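Local coordinates for uncharacterized protein (PDB 5IFF), which is a restriction DNA glycosylase that binds double-stranded DNA as a tetramer and probably excises adenine from its recognition sequence, at residues 210-213 with 214-217; 115-119 with 120-124. The protein carries 2 engineered substitutions. One frame throughout, in Å; residues are numbered along the deposited sequence.

Contact 1: residues 210-213 with 214-217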
loop_
_atom_site.group_PDB
_atom_site.type_symbol
_atom_site.label_atom_id
_atom_site.label_comp_id
_atom_site.label_asym_id
_atom_site.label_seq_id
_atom_site.Cartn_x
_atom_site.Cartn_y
_atom_site.Cartn_z
ATOM N N VAL A 210 -10.190 -29.175 -12.401
ATOM C CA VAL A 210 -10.418 -30.257 -13.393
ATOM C C VAL A 210 -9.645 -30.053 -14.708
ATOM O O VAL A 210 -9.024 -30.981 -15.222
ATOM C CB VAL A 210 -11.932 -30.402 -13.639
ATOM C CG1 VAL A 210 -12.231 -31.276 -14.843
ATOM C CG2 VAL A 210 -12.584 -30.941 -12.406
ATOM N N LYS A 211 -9.675 -28.829 -15.243
ATOM C CA LYS A 211 -8.918 -28.461 -16.421
ATOM C C LYS A 211 -7.392 -28.658 -16.223
ATOM O O LYS A 211 -6.682 -29.153 -17.126
ATOM C CB LYS A 211 -9.253 -27.010 -16.788
ATOM C CG LYS A 211 -8.533 -26.479 -17.990
ATOM C CD LYS A 211 -9.153 -25.189 -18.516
ATOM C CE LYS A 211 -8.456 -24.719 -19.799
ATOM N NZ LYS A 211 -8.230 -25.838 -20.763
ATOM N N PHE A 212 -6.914 -28.255 -15.069
ATOM C CA PHE A 212 -5.503 -28.462 -14.705
ATOM C C PHE A 212 -5.134 -29.957 -14.681
ATOM O O PHE A 212 -4.145 -30.377 -15.295
ATOM C CB PHE A 212 -5.217 -27.854 -13.336
ATOM C CG PHE A 212 -3.873 -28.253 -12.776
ATOM C CD1 PHE A 212 -2.700 -27.937 -13.461
ATOM C CD2 PHE A 212 -3.803 -28.974 -11.598
ATOM C CE1 PHE A 212 -1.464 -28.318 -12.942
ATOM C CE2 PHE A 212 -2.567 -29.360 -11.068
ATOM C CZ PHE A 212 -1.411 -29.030 -11.737
ATOM N N LEU A 213 -5.917 -30.750 -13.955
ATOM C CA LEU A 213 -5.649 -32.188 -13.898
ATOM C C LEU A 213 -5.754 -32.823 -15.270
ATOM O O LEU A 213 -4.889 -33.584 -15.663
ATOM C CB LEU A 213 -6.608 -32.898 -12.934
ATOM C CG LEU A 213 -6.438 -32.474 -11.467
ATOM C CD1 LEU A 213 -7.529 -33.097 -10.611
ATOM C CD2 LEU A 213 -5.004 -32.881 -10.949
ATOM N N ARG A 214 -6.803 -32.494 -16.032
ATOM C CA ARG A 214 -6.884 -33.002 -17.388
ATOM C C ARG A 214 -5.638 -32.663 -18.194
ATOM O O ARG A 214 -5.211 -33.460 -19.020
ATOM C CB ARG A 214 -8.146 -32.486 -18.138
ATOM C CG ARG A 214 -9.405 -33.149 -17.620
ATOM C CD ARG A 214 -10.638 -32.485 -18.213
ATOM N NE ARG A 214 -11.907 -33.016 -17.719
ATOM C CZ ARG A 214 -13.079 -32.393 -17.889
ATOM N NH1 ARG A 214 -13.146 -31.185 -18.492
ATOM N NH2 ARG A 214 -14.181 -32.965 -17.434
ATOM N N SER A 215 -5.038 -31.504 -17.939
ATOM C CA SER A 215 -3.916 -31.057 -18.761
ATOM C C SER A 215 -2.638 -31.788 -18.373
ATOM O O SER A 215 -1.748 -31.941 -19.208
ATOM C CB SER A 215 -3.689 -29.550 -18.613
ATOM O OG SER A 215 -3.073 -29.237 -17.369
ATOM N N ILE A 216 -2.524 -32.207 -17.114
ATOM C CA ILE A 216 -1.286 -32.914 -16.770
ATOM C C ILE A 216 -1.325 -34.408 -17.205
ATOM O O ILE A 216 -0.297 -34.989 -17.433
ATOM C CB ILE A 216 -0.945 -32.820 -15.286
ATOM C CG1 ILE A 216 -1.922 -33.606 -14.454
ATOM C CG2 ILE A 216 -0.858 -31.356 -14.802
ATOM C CD1 ILE A 216 -1.578 -33.509 -12.927
ATOM N N ILE A 217 -2.501 -35.010 -17.301
ATOM C CA ILE A 217 -2.647 -36.296 -17.972
ATOM C C ILE A 217 -2.137 -36.211 -19.431
ATOM O O ILE A 217 -1.427 -37.097 -19.908
ATOM C CB ILE A 217 -4.121 -36.741 -18.042
ATOM C CG1 ILE A 217 -4.668 -37.105 -16.679
ATOM C CG2 ILE A 217 -4.289 -37.965 -18.970
ATOM C CD1 ILE A 217 -6.162 -37.343 -16.810
#
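Val-210 and Arg-214 run side by side and point the same way, with the valine methyl CG1 lying over the centre of one guanidinium face, 3.4 Å from Arg-214 CZ. The arginine reaches it with an extended chain: a chi1 of -73° sets CG beside its own backbone N, and from CG to NE the chain runs straight back toward the start of the helix, its CG passing 3.3 Å from Val-210 O. That carbonyl is meanwhile held by Arg-214 N at 2.8 Å, in a nearly straight bond of 170°.

Ile-216 uses its two branches in different ways. Its CG2 methyl comes obliquely to the Phe-212 ring, 3.6 Å from CE1 of Phe-212, while its CD1 methyl lies alongside the leucine branch, 4.0 Å from Leu-213 CD2. The stretch is the last turns of helix 203-216, where partners three and four residues apart share a side. Two other helices cover its apolar surface: Phe-212 packs on Val-76 and Arg-77 of helix 72-81, while Leu-213 reaches Leu-94 and Ile-216 reaches Ile-90 of helix 87-99.

On the exposed side the Ser-215 hydroxyl folds back onto the backbone. A chi1 of 75° puts OG between its own N and carbonyl carbon, from where it donates to Phe-212 O at 2.6 Å. The same oxygen accepts from Ile-216 N at 3.0 Å, and is thus gripped by a side chain as well as by the main chain. One residue on, Ile-217 N donates to Leu-213 O at 3.2 Å.

Contact 2: residues 115-119 with 120-124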
loop_
_atom_site.group_PDB
_atom_site.type_symbol
_atom_site.label_atom_id
_atom_site.label_comp_id
_atom_site.label_asym_id
_atom_site.label_seq_id
_atom_site.Cartn_x
_atom_site.Cartn_y
_atom_site.Cartn_z
ATOM N N ASN A 115 -31.638 -13.376 21.602
ATOM C CA ASN A 115 -32.487 -12.683 22.531
ATOM C C ASN A 115 -31.686 -11.887 23.542
ATOM O O ASN A 115 -32.236 -11.384 24.514
ATOM C CB ASN A 115 -33.404 -13.668 23.231
ATOM C CG ASN A 115 -34.717 -13.816 22.524
ATOM O OD1 ASN A 115 -35.386 -12.827 22.229
ATOM N ND2 ASN A 115 -35.092 -15.052 22.230
ATOM N N GLU A 116 -30.383 -11.784 23.307
ATOM C CA GLU A 116 -29.525 -11.031 24.202
ATOM C C GLU A 116 -29.578 -9.571 23.815
ATOM O O GLU A 116 -29.776 -9.230 22.643
ATOM C CB GLU A 116 -28.079 -11.528 24.155
ATOM C CG GLU A 116 -27.922 -13.030 24.025
ATOM C CD GLU A 116 -26.528 -13.427 23.557
ATOM O OE1 GLU A 116 -26.411 -14.429 22.821
ATOM O OE2 GLU A 116 -25.550 -12.737 23.918
ATOM N N GLU A 117 -29.427 -8.715 24.819
ATOM C CA GLU A 117 -29.205 -7.298 24.608
ATOM C C GLU A 117 -27.940 -6.935 25.374
ATOM O O GLU A 117 -27.706 -7.457 26.455
ATOM C CB GLU A 117 -30.416 -6.465 25.068
ATOM C CG GLU A 117 -31.707 -6.813 24.299
ATOM C CD GLU A 117 -32.834 -5.787 24.465
ATOM O OE1 GLU A 117 -32.825 -5.058 25.483
ATOM O OE2 GLU A 117 -33.723 -5.724 23.568
ATOM N N LEU A 118 -27.104 -6.081 24.799
ATOM C CA LEU A 118 -25.936 -5.577 25.508
ATOM C C LEU A 118 -26.226 -4.138 25.893
ATOM O O LEU A 118 -26.061 -3.241 25.079
ATOM C CB LEU A 118 -24.670 -5.691 24.643
ATOM C CG LEU A 118 -23.340 -5.159 25.202
ATOM C CD1 LEU A 118 -22.926 -5.864 26.479
ATOM C CD2 LEU A 118 -22.241 -5.254 24.175
ATOM N N TYR A 119 -26.705 -3.932 27.123
ATOM C CA TYR A 119 -27.071 -2.598 27.617
ATOM C C TYR A 119 -28.000 -1.864 26.657
ATOM O O TYR A 119 -27.745 -0.727 26.274
ATOM C CB TYR A 119 -25.814 -1.768 27.885
ATOM C CG TYR A 119 -24.990 -2.363 28.987
ATOM C CD1 TYR A 119 -25.328 -2.164 30.328
ATOM C CD2 TYR A 119 -23.891 -3.152 28.697
ATOM C CE1 TYR A 119 -24.570 -2.732 31.353
ATOM C CE2 TYR A 119 -23.131 -3.728 29.709
ATOM C CZ TYR A 119 -23.474 -3.526 31.026
ATOM O OH TYR A 119 -22.692 -4.112 31.998
ATOM N N GLY A 120 -29.067 -2.540 26.247
ATOM C CA GLY A 120 -30.071 -1.924 25.400
ATOM C C GLY A 120 -29.919 -2.225 23.916
ATOM O O GLY A 120 -30.875 -2.073 23.160
ATOM N N PHE A 121 -28.732 -2.645 23.492
ATOM C CA PHE A 121 -28.501 -2.917 22.064
ATOM C C PHE A 121 -28.798 -4.364 21.736
ATOM O O PHE A 121 -28.299 -5.266 22.402
ATOM C CB PHE A 121 -27.061 -2.588 21.676
ATOM C CG PHE A 121 -26.762 -1.118 21.617
ATOM C CD1 PHE A 121 -26.729 -0.346 22.782
ATOM C CD2 PHE A 121 -26.487 -0.508 20.411
ATOM C CE1 PHE A 121 -26.444 1.015 22.720
ATOM C CE2 PHE A 121 -26.199 0.844 20.343
ATOM C CZ PHE A 121 -26.172 1.604 21.494
ATOM N N ASN A 122 -29.608 -4.600 20.712
ATOM C CA ASN A 122 -29.890 -5.967 20.287
ATOM C C ASN A 122 -28.639 -6.648 19.744
ATOM O O ASN A 122 -27.884 -6.040 18.992
ATOM C CB ASN A 122 -30.982 -5.997 19.227
ATOM C CG ASN A 122 -32.347 -5.755 19.808
ATOM O OD1 ASN A 122 -32.578 -6.002 20.988
ATOM N ND2 ASN A 122 -33.265 -5.285 18.982
ATOM N N ILE A 123 -28.455 -7.914 20.111
ATOM C CA ILE A 123 -27.297 -8.685 19.691
ATOM C C ILE A 123 -27.722 -9.615 18.557
ATOM O O ILE A 123 -28.731 -10.327 18.679
ATOM C CB ILE A 123 -26.683 -9.495 20.889
ATOM C CG1 ILE A 123 -26.063 -8.550 21.927
ATOM C CG2 ILE A 123 -25.635 -10.506 20.414
ATOM C CD1 ILE A 123 -24.971 -7.625 21.353
ATOM N N TYR A 124 -26.979 -9.568 17.459
ATOM C CA TYR A 124 -27.141 -10.513 16.347
ATOM C C TYR A 124 -25.857 -11.316 16.236
ATOM O O TYR A 124 -24.853 -10.965 16.850
ATOM C CB TYR A 124 -27.437 -9.802 15.020
ATOM C CG TYR A 124 -28.789 -9.124 15.013
ATOM C CD1 TYR A 124 -29.903 -9.755 14.481
ATOM C CD2 TYR A 124 -28.957 -7.857 15.588
ATOM C CE1 TYR A 124 -31.150 -9.135 14.498
ATOM C CE2 TYR A 124 -30.190 -7.233 15.610
ATOM C CZ TYR A 124 -31.283 -7.876 15.063
ATOM O OH TYR A 124 -32.518 -7.265 15.075
#
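Ile-123 lies against both Glu-116 and Leu-118, and can be followed outward from its backbone, where its N donates to Glu-116 O at 3.1 Å. CB stays beside that acceptor, 3.6 Å from Glu-116 O, where the glutamate side chain crosses that of the isoleucine at a slant. At CB the chain forks. CG2 goes toward the glutamate's carboxylate, whose OE2 forms a salt bridge with Lys-107 of the second subunit. CG1, placed beside the backbone N by a chi1 of -68°, passes Leu-118 N and carries CD1 to the leucine, 3.8 Å from Leu-118 CB.

Strand 116-118 and the start of strand 121-134 form a beta hairpin closed by a type I' turn from Leu-118 to Phe-121. The two end residues are a hydrogen-bonded antiparallel pair: Leu-118 N donates to Phe-121 O at 2.8 Å, and Phe-121 N to Leu-118 O at 3.2 Å, the latter donor standing above the carbonyl plane. Within the turn, Gly-120 has a phi of 98°, at which a CB would be jammed against Tyr-119 O.

The Phe-121 ring shares a face of the hairpin with Leu-118, and Tyr-119 O lies in the ring plane at its edge, 3.7 Å from Phe-121 CD1. The second subunit supplies a cation-pi partner to this ring, Lys-133, and packs Ile-200 on it. Replacing Phe-121 by an alanine would probably leave Lys-133 of the second subunit without its aromatic mate and open a gap beside Ile-200 of that chain. Past the turn, Asn-122, Ile-123 and Tyr-124 pair antiparallel with a strand of the second subunit, extending the sheet across the interface.

The two contacts sit on opposite sides of the chain's centre, about 52 Å apart between centres and about 37 Å between nearest atoms, and follow in series along the chain. Contact 1 belongs to the helical layer and touches no other protein chain; contact 2 is the far tip of a projecting hairpin, its centre about 36 Å from that of the chain, and meets the second subunit of the tetramer. Neither reaches the DNA, which is about 20 Å from contact 1 and 21 Å from contact 2 at the nearest atoms. Contact 1 comes nearer Ile-60, an adenine-binding residue whose ligand is absent here, the Phe-212 and Ile-60 side chains being about 11 Å apart, whereas contact 2 lies away from that site.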